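Local coordinates for protein putative C39-like peptidase (Bacillus anthracis, PDB 3ERV) that is of unconfirmed function but is probably a cysteine peptidase of the papain-like clan CA, related to the C39 peptidases, at residues P44-D47 against V52-L55; M57-Q60 against T65-K68; G110-L115 against P144-T149; S35-I40 against C179-G184. All blocks are in the same frame, centred on the assembly; numbering follows the deposited sequence.

Interaction 1 of 4, residues P44-D47 against V52-L55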
# COMPACT_ATOMS: atom_id res chain seq x y z
N PRO A 44 5.09 -11.86 -12.56
CA PRO A 44 6.14 -11.20 -13.34
C PRO A 44 5.75 -9.87 -14.05
O PRO A 44 6.63 -9.12 -14.44
CB PRO A 44 6.47 -12.25 -14.40
CG PRO A 44 5.13 -12.94 -14.65
CD PRO A 44 4.55 -13.06 -13.26
N GLU A 45 4.45 -9.62 -14.25
CA GLU A 45 3.97 -8.47 -15.05
C GLU A 45 4.31 -7.05 -14.55
O GLU A 45 4.52 -6.15 -15.35
CB GLU A 45 2.46 -8.58 -15.23
CG GLU A 45 2.08 -9.90 -15.80
CD GLU A 45 1.75 -10.98 -14.78
OE1 GLU A 45 2.15 -10.98 -13.59
OE2 GLU A 45 1.06 -11.87 -15.23
N LEU A 46 4.40 -6.85 -13.25
CA LEU A 46 4.51 -5.49 -12.68
C LEU A 46 5.70 -5.41 -11.77
O LEU A 46 5.56 -5.71 -10.58
CB LEU A 46 3.25 -5.13 -11.89
CG LEU A 46 1.91 -5.10 -12.67
CD1 LEU A 46 0.80 -4.54 -11.76
CD2 LEU A 46 2.09 -4.18 -13.93
N ASP A 47 6.86 -5.00 -12.30
CA ASP A 47 8.08 -4.91 -11.47
C ASP A 47 7.85 -3.96 -10.32
O ASP A 47 8.32 -4.23 -9.20
CB ASP A 47 9.31 -4.42 -12.28
CG ASP A 47 9.89 -5.50 -13.16
OD1 ASP A 47 9.53 -6.69 -12.97
OD2 ASP A 47 10.64 -5.15 -14.11
N VAL A 52 -0.64 -1.28 -6.56
CA VAL A 52 -1.84 -1.64 -7.32
C VAL A 52 -2.23 -3.12 -7.09
O VAL A 52 -3.41 -3.49 -7.20
CB VAL A 52 -1.75 -1.32 -8.85
CG1 VAL A 52 -1.57 0.21 -9.10
CG2 VAL A 52 -0.67 -2.17 -9.60
N THR A 53 -1.24 -3.96 -6.81
CA THR A 53 -1.53 -5.38 -6.58
C THR A 53 -2.23 -5.60 -5.24
O THR A 53 -3.17 -6.41 -5.18
CB THR A 53 -0.25 -6.27 -6.73
OG1 THR A 53 0.32 -6.07 -8.03
CG2 THR A 53 -0.59 -7.74 -6.59
N SER A 54 -1.77 -4.91 -4.17
CA SER A 54 -2.46 -4.90 -2.86
C SER A 54 -3.88 -4.31 -2.95
O SER A 54 -4.85 -4.82 -2.35
CB SER A 54 -1.66 -4.05 -1.84
OG SER A 54 -0.35 -4.60 -1.57
N LEU A 55 -3.99 -3.23 -3.70
CA LEU A 55 -5.26 -2.65 -3.97
C LEU A 55 -6.16 -3.65 -4.70
O LEU A 55 -7.32 -3.75 -4.35
CB LEU A 55 -5.13 -1.32 -4.76
CG LEU A 55 -6.52 -0.66 -4.95
CD1 LEU A 55 -7.16 -0.26 -3.59
CD2 LEU A 55 -6.45 0.55 -5.94
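Leu46 reaches from its loop to the early part of helix 50-61 and touches Val52 and Thr53 with a single methyl, CD1. The apolar part is methyl against methyl: Leu46 CD1 lies 3.5 Å from Val52 CG2, and the side chains cross at about a right angle, touching through a terminal methyl of each. Leucine suits the place because it is long enough to span the gap. With chi2 extended at -173°, CD1 is carried away from the loop backbone, whereas the short, beta-branched Val52 presents CG2 close to the helix.

The polar neighbour enters by van der Waals contact alone. Thr53 OG1 sits 4.1 Å from Leu46 CD1, but this hydroxyl is hydrogen-bonded to Gly49 O, in the residue just before the helix. A threonine can therefore keep its oxygen beside a buried methyl at little cost.

Leu46 also packs on Lys68, Met69 and Ala72 of helix 68-74 and on Tyr98 of a loop, which wedges it between two helices. Helix 50-61 begins at Cys50, the probable nucleophile of a papain-like peptidase. Farther along it, Leu55 turns to Leu112, Leu115 and Ala116 of helix 109-119.

Interaction 2 of 4, residues M57-Q60 against T65-K68; sequences MMLQ and TVDK
Gln60 and Val66 meet through a hydrogen bond between a side-chain amide and a backbone carbonyl. Gln60 NE2 donates to Val66 O at 2.9 Å, and the bond is nearly straight, with an N-H...O angle of 168°. The amide nitrogen approaches Val66 O almost head-on, at a C=O...N angle of 166°, and the oxygen lies close to the amide plane of Gln60. Glutamine suits this position because it has the length to leave the helix and still donate to the loop: beyond CG its chain is extended (chi2 178°), which brings NE2 to the carbonyl.

Beside this bond lies an apolar patch. Val66 CG1 rests 3.7 Å from Leu59 CB and 4.0 Å from Leu59 CD1, so one methyl of the valine covers the root and one branch of the leucine. The same loop residue is thus held by its carbonyl on Gln60 and by its side chain on Leu59.

A second shell surrounds the pair. Pro38 and Ile40 pack on the amide end of Gln60, Pro38 by OE1 and Ile40 by NE2. On the loop side Asp67 is the N-cap of the next helix, its OD1 accepting a hydrogen bond from Lys70 N. Lys68 NZ links the start of that helix to the 41-45 loop, through a salt bridge with Glu45 OE1 and a hydrogen bond with Gln41 O.

The contact closes the turn between helix 50-61 and helix 68-74. Leu71 of the second helix and Tyr119 of helix 109-119 touch both Leu59 and Val66, completing a small junction of three helices.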
# COMPACT_ATOMS: atom_id res chain seq x y z
N MET A 57 -6.19 -7.02 -4.57
CA MET A 57 -6.64 -7.97 -3.53
C MET A 57 -7.77 -7.39 -2.66
O MET A 57 -8.76 -8.08 -2.36
CB MET A 57 -5.46 -8.39 -2.61
CG MET A 57 -4.44 -9.40 -3.24
SD MET A 57 -3.06 -9.97 -2.13
CE MET A 57 -1.77 -8.79 -2.52
N MET A 58 -7.60 -6.14 -2.22
CA MET A 58 -8.61 -5.46 -1.39
C MET A 58 -9.91 -5.31 -2.14
O MET A 58 -10.99 -5.66 -1.61
CB MET A 58 -8.10 -4.06 -0.95
CG MET A 58 -8.92 -3.28 0.19
SD MET A 58 -8.79 -1.45 0.23
CE MET A 58 -9.92 -1.12 -1.15
N LEU A 59 -9.83 -4.77 -3.36
CA LEU A 59 -11.02 -4.58 -4.21
C LEU A 59 -11.78 -5.89 -4.52
O LEU A 59 -13.02 -5.93 -4.44
CB LEU A 59 -10.61 -3.91 -5.53
CG LEU A 59 -10.27 -2.40 -5.36
CD1 LEU A 59 -9.88 -1.76 -6.71
CD2 LEU A 59 -11.46 -1.67 -4.74
N GLN A 60 -11.05 -6.94 -4.92
CA GLN A 60 -11.62 -8.28 -5.08
C GLN A 60 -12.38 -8.77 -3.85
O GLN A 60 -13.53 -9.23 -3.96
CB GLN A 60 -10.53 -9.31 -5.45
CG GLN A 60 -10.05 -9.10 -6.83
CD GLN A 60 -8.94 -10.05 -7.22
OE1 GLN A 60 -8.61 -10.99 -6.48
NE2 GLN A 60 -8.36 -9.82 -8.42
N THR A 65 -14.91 -7.05 -9.47
CA THR A 65 -14.13 -7.77 -10.47
C THR A 65 -13.04 -6.82 -11.02
O THR A 65 -13.34 -5.83 -11.68
CB THR A 65 -15.02 -8.24 -11.65
OG1 THR A 65 -16.02 -9.13 -11.14
CG2 THR A 65 -14.19 -8.97 -12.80
N VAL A 66 -11.79 -7.09 -10.74
CA VAL A 66 -10.74 -6.23 -11.25
C VAL A 66 -9.41 -6.97 -11.13
O VAL A 66 -9.29 -7.88 -10.31
CB VAL A 66 -10.72 -4.86 -10.48
CG1 VAL A 66 -10.29 -5.05 -8.99
CG2 VAL A 66 -9.81 -3.82 -11.24
N ASP A 67 -8.45 -6.66 -11.98
CA ASP A 67 -7.15 -7.28 -11.82
C ASP A 67 -6.07 -6.20 -11.73
O ASP A 67 -6.32 -5.03 -12.03
CB ASP A 67 -6.85 -8.24 -12.96
CG ASP A 67 -6.75 -7.53 -14.27
OD1 ASP A 67 -5.74 -6.89 -14.59
OD2 ASP A 67 -7.70 -7.61 -15.03
N LYS A 68 -4.88 -6.61 -11.32
CA LYS A 68 -3.76 -5.71 -11.14
C LYS A 68 -3.34 -4.95 -12.41
O LYS A 68 -2.82 -3.85 -12.30
CB LYS A 68 -2.57 -6.48 -10.57
CG LYS A 68 -1.83 -7.34 -11.61
CD LYS A 68 -0.91 -8.38 -10.90
CE LYS A 68 0.03 -9.02 -11.91
NZ LYS A 68 0.53 -10.34 -11.49

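Interaction 3 of 4, residues G110-L115 against P144-T149; sequences GPLFQL and PVVIIT
Leu112 meets Val146 and Ile148 with no flat group between them: all three touching side chains are aliphatic. The one aromatic ring of 110-115, that of Phe113, turns instead to Ile221 of strand 220-223, so a neighbouring strand receives it.

The contact is made by one methyl of the helix. Leu112 CD2 lies 4.2 Å from Val146 CG1 and 4.4 Å from Ile148 CD1, which places it against two residues that alternate along the strand and so point to the same side of the sheet. Ile147, between them, points to the other side, where it packs on Leu135 of helix 132-140. The distances are loose for methyl contacts and the buried area is small, as expected where the backbones stay well apart, with 9.6 Å between Leu112 CA and Val146 CA.

Leucine suits the helix because its branched end can reach across that gap, while the beta-branched valine and isoleucine favour extended backbone. With CG anti to the backbone N (chi1 -164°), Leu112 carries this end out from the helix toward the sheet. Helix 50-61 shares the site, for Met58 packs on Val146 and Glu51 on Leu112.

Two helices thus share one face of an antiparallel sheet, with helix 132-140 on the other. A helical side packed on such a sheet is consistent with the papain-like fold of clan CA, in which the cleft lies between these two parts.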
# COMPACT_ATOMS: atom_id res chain seq x y z
N GLY A 110 -2.74 9.19 -1.46
CA GLY A 110 -3.75 10.05 -2.13
C GLY A 110 -4.27 9.48 -3.46
O GLY A 110 -5.48 9.16 -3.64
N PRO A 111 -3.37 9.35 -4.43
CA PRO A 111 -3.68 8.83 -5.77
C PRO A 111 -4.17 7.39 -5.64
O PRO A 111 -5.08 6.95 -6.34
CB PRO A 111 -2.29 8.86 -6.48
CG PRO A 111 -1.46 9.90 -5.65
CD PRO A 111 -1.95 9.67 -4.25
N LEU A 112 -3.59 6.65 -4.71
CA LEU A 112 -4.02 5.29 -4.55
C LEU A 112 -5.49 5.26 -4.07
O LEU A 112 -6.27 4.42 -4.54
CB LEU A 112 -3.09 4.54 -3.61
CG LEU A 112 -3.17 3.01 -3.64
CD1 LEU A 112 -3.05 2.39 -5.06
CD2 LEU A 112 -2.09 2.42 -2.66
N PHE A 113 -5.84 6.15 -3.14
CA PHE A 113 -7.23 6.33 -2.69
C PHE A 113 -8.19 6.75 -3.83
O PHE A 113 -9.30 6.23 -3.95
CB PHE A 113 -7.30 7.35 -1.55
CG PHE A 113 -8.71 7.63 -1.06
CD1 PHE A 113 -9.48 6.62 -0.46
CD2 PHE A 113 -9.29 8.88 -1.22
CE1 PHE A 113 -10.75 6.85 0.01
CE2 PHE A 113 -10.60 9.13 -0.76
CZ PHE A 113 -11.33 8.09 -0.14
N GLN A 114 -7.75 7.67 -4.67
CA GLN A 114 -8.59 8.05 -5.78
C GLN A 114 -8.92 6.85 -6.66
O GLN A 114 -10.03 6.74 -7.18
CB GLN A 114 -7.94 9.15 -6.64
CG GLN A 114 -7.92 10.47 -5.97
CD GLN A 114 -9.30 10.86 -5.40
OE1 GLN A 114 -9.43 11.15 -4.20
NE2 GLN A 114 -10.34 10.83 -6.25
N LEU A 115 -7.95 5.94 -6.83
CA LEU A 115 -8.19 4.81 -7.69
C LEU A 115 -9.21 3.91 -7.00
O LEU A 115 -10.09 3.35 -7.66
CB LEU A 115 -6.89 4.03 -8.01
CG LEU A 115 -6.95 2.81 -8.95
CD1 LEU A 115 -7.77 3.09 -10.23
CD2 LEU A 115 -5.54 2.36 -9.33
N PRO A 144 -10.00 -5.65 5.30
CA PRO A 144 -8.52 -5.59 5.28
C PRO A 144 -8.04 -4.19 4.83
O PRO A 144 -8.84 -3.39 4.29
CB PRO A 144 -8.14 -6.65 4.23
CG PRO A 144 -9.30 -6.67 3.24
CD PRO A 144 -10.56 -6.31 4.10
N VAL A 145 -6.77 -3.90 5.05
CA VAL A 145 -6.29 -2.53 4.88
C VAL A 145 -5.01 -2.55 4.02
O VAL A 145 -4.07 -3.27 4.33
CB VAL A 145 -6.00 -1.90 6.29
CG1 VAL A 145 -5.54 -0.40 6.18
CG2 VAL A 145 -7.20 -2.11 7.20
N VAL A 146 -4.98 -1.76 2.96
CA VAL A 146 -3.78 -1.61 2.17
C VAL A 146 -2.85 -0.61 2.88
O VAL A 146 -3.28 0.50 3.25
CB VAL A 146 -4.12 -1.12 0.77
CG1 VAL A 146 -2.82 -0.79 -0.05
CG2 VAL A 146 -5.03 -2.13 0.07
N ILE A 147 -1.59 -0.99 3.09
CA ILE A 147 -0.68 -0.10 3.81
C ILE A 147 0.66 0.15 3.11
O ILE A 147 1.23 -0.73 2.48
CB ILE A 147 -0.47 -0.56 5.28
CG1 ILE A 147 0.36 -1.84 5.29
CG2 ILE A 147 -1.81 -0.73 6.07
CD1 ILE A 147 1.81 -1.57 5.63
N ILE A 148 1.15 1.38 3.19
CA ILE A 148 2.48 1.64 2.66
C ILE A 148 3.49 1.50 3.83
O ILE A 148 3.25 2.04 4.89
CB ILE A 148 2.59 3.07 2.07
CG1 ILE A 148 1.51 3.34 1.01
CG2 ILE A 148 4.02 3.34 1.52
CD1 ILE A 148 1.61 2.50 -0.19
N THR A 149 4.58 0.76 3.63
CA THR A 149 5.59 0.57 4.68
C THR A 149 6.92 0.42 3.99
O THR A 149 7.08 0.92 2.88
CB THR A 149 5.31 -0.67 5.56
OG1 THR A 149 6.29 -0.75 6.60
CG2 THR A 149 5.37 -1.98 4.73

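Interaction 4 of 4, residues S35-I40 against C179-G184. With EDO (1,2-ethanediol), chain C.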
# COMPACT_ATOMS: atom_id res chain seq x y z
N SER A 35 -8.48 -14.69 6.41
CA SER A 35 -7.62 -15.60 5.69
C SER A 35 -8.12 -15.87 4.27
O SER A 35 -7.42 -16.47 3.48
CB SER A 35 -7.46 -16.89 6.51
OG SER A 35 -8.73 -17.50 6.71
N ASN A 36 -9.31 -15.38 3.92
CA ASN A 36 -9.80 -15.58 2.54
C ASN A 36 -9.71 -14.38 1.62
O ASN A 36 -10.28 -14.37 0.49
CB ASN A 36 -11.19 -16.27 2.50
CG ASN A 36 -11.08 -17.75 2.83
OD1 ASN A 36 -9.96 -18.28 2.97
ND2 ASN A 36 -12.23 -18.45 2.91
N VAL A 37 -8.98 -13.38 2.08
CA VAL A 37 -8.56 -12.28 1.22
C VAL A 37 -7.77 -12.95 0.09
O VAL A 37 -6.85 -13.72 0.35
CB VAL A 37 -7.67 -11.24 2.03
CG1 VAL A 37 -6.95 -10.23 1.08
CG2 VAL A 37 -8.52 -10.54 3.13
N PRO A 38 -8.14 -12.66 -1.17
CA PRO A 38 -7.46 -13.30 -2.32
C PRO A 38 -5.95 -13.01 -2.35
O PRO A 38 -5.51 -12.00 -1.85
CB PRO A 38 -8.16 -12.66 -3.55
CG PRO A 38 -9.42 -12.18 -3.09
CD PRO A 38 -9.30 -11.85 -1.57
N PHE A 39 -5.16 -13.91 -2.93
CA PHE A 39 -3.72 -13.74 -2.94
C PHE A 39 -3.31 -13.50 -4.39
O PHE A 39 -3.63 -14.29 -5.27
CB PHE A 39 -3.03 -14.99 -2.31
CG PHE A 39 -1.55 -15.14 -2.67
CD1 PHE A 39 -0.58 -14.52 -1.95
CD2 PHE A 39 -1.17 -15.96 -3.74
CE1 PHE A 39 0.79 -14.67 -2.31
CE2 PHE A 39 0.18 -16.13 -4.09
CZ PHE A 39 1.16 -15.48 -3.37
N ILE A 40 -2.61 -12.38 -4.61
CA ILE A 40 -2.01 -12.03 -5.92
C ILE A 40 -0.52 -11.61 -5.76
O ILE A 40 -0.12 -11.00 -4.75
CB ILE A 40 -2.79 -10.87 -6.61
CG1 ILE A 40 -4.30 -11.13 -6.54
CG2 ILE A 40 -2.35 -10.74 -8.11
CD1 ILE A 40 -5.19 -9.94 -6.97
N CYS A 179 4.40 -2.13 -0.26
CA CYS A 179 2.97 -2.00 0.02
C CYS A 179 2.38 -3.37 0.13
O CYS A 179 2.62 -4.22 -0.71
CB CYS A 179 2.28 -1.18 -1.08
SG CYS A 179 0.50 -1.03 -0.86
N VAL A 180 1.59 -3.59 1.17
CA VAL A 180 1.03 -4.91 1.49
C VAL A 180 -0.41 -4.73 2.00
O VAL A 180 -0.86 -3.62 2.27
CB VAL A 180 1.92 -5.72 2.54
CG1 VAL A 180 3.41 -5.84 2.10
CG2 VAL A 180 1.80 -5.13 3.93
N VAL A 181 -1.13 -5.83 2.12
CA VAL A 181 -2.47 -5.83 2.69
C VAL A 181 -2.39 -6.41 4.08
O VAL A 181 -1.91 -7.54 4.24
CB VAL A 181 -3.50 -6.70 1.85
CG1 VAL A 181 -4.93 -6.52 2.40
CG2 VAL A 181 -3.42 -6.35 0.33
N LEU A 182 -2.85 -5.63 5.05
CA LEU A 182 -3.03 -6.08 6.43
C LEU A 182 -4.30 -6.91 6.55
O LEU A 182 -5.42 -6.42 6.32
CB LEU A 182 -3.10 -4.89 7.39
CG LEU A 182 -3.39 -5.22 8.88
CD1 LEU A 182 -2.25 -6.02 9.52
CD2 LEU A 182 -3.65 -3.96 9.69
N ILE A 183 -4.14 -8.18 6.88
CA ILE A 183 -5.28 -9.03 6.90
C ILE A 183 -5.53 -9.67 8.26
O ILE A 183 -6.48 -10.46 8.42
CB ILE A 183 -5.19 -10.15 5.84
CG1 ILE A 183 -4.10 -11.19 6.21
CG2 ILE A 183 -5.08 -9.57 4.36
CD1 ILE A 183 -4.24 -12.51 5.37
N GLY A 184 -4.69 -9.36 9.24
CA GLY A 184 -4.84 -10.00 10.54
C GLY A 184 -3.83 -9.57 11.59
O GLY A 184 -2.85 -8.89 11.27
C1 EDO C . -6.30 -18.09 0.74
O1 EDO C . -7.30 -18.64 1.63
C2 EDO C . -6.81 -16.83 0.03
O2 EDO C . -7.14 -17.08 -1.34
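Ile183 and Val37 carry most of this contact. Ser35 is also partly covered, though its CB points away from the strand and its side chain makes no close contact, and Val181 adds a small apolar touch. At the centre, Ile183 CG2 lies over the side of the isopropyl group of Val37, 3.8 Å from both Val37 CG1 and Val37 CG2 and 3.9 Å from Val37 CB. With CG1 anti to the backbone N (chi1 167°) and CG2 beside it, both methyls of Val37 meet Ile183 CG2.

Val181, two residues back along the strand and on the same side, extends the patch: its CG1 is 4.4 Å from Val37 CG1, a looser approach. Beta-branched residues suit both sides, being compact and at home in extended backbone.

The polar groups of the loop look elsewhere. Val37 O accepts a hydrogen bond from Arg193 NH2, and Arg193 also touches Ile183, so this residue of the neighbouring strand 189-193 meets both partners. Ser35 O takes a hydrogen bond of 2.9 Å from O1 of an ethanediol molecule, which probably comes from the crystallisation liquor and says nothing about a natural ligand.

At Ile183 the strand departs from regularity. Ile183 and Gly184 both face Tyr191, a classic beta bulge, and the backbone of Ile183 also pairs with Leu34, just before the loop begins. The loop thus leaves strand 32-33 and lays Val37 over strand 177-185, a long strand of the antiparallel sheet that, in a papain-like fold, would also carry the probable catalytic histidine, His178.

Overall arrangement
From the N terminus, 35-40 comes first and waits until 179-184 for its partner, so interaction 4 closes the longest loop and encloses the other three. Within it, interaction 1 folds the loop 44-47 back on the helix it leads into, interaction 2 then closes the short turn after that helix, and interaction 3 brings helix 109-119 to strand 145-150. These three follow in series and none crosses another. Interactions 1 and 2 share helix 50-61, whose Cys50, with His178 and Asp194, fits a possible catalytic triad. Interactions 3 and 4 join through adjacent strands of one sheet. Together they tie the helical part to the sheet.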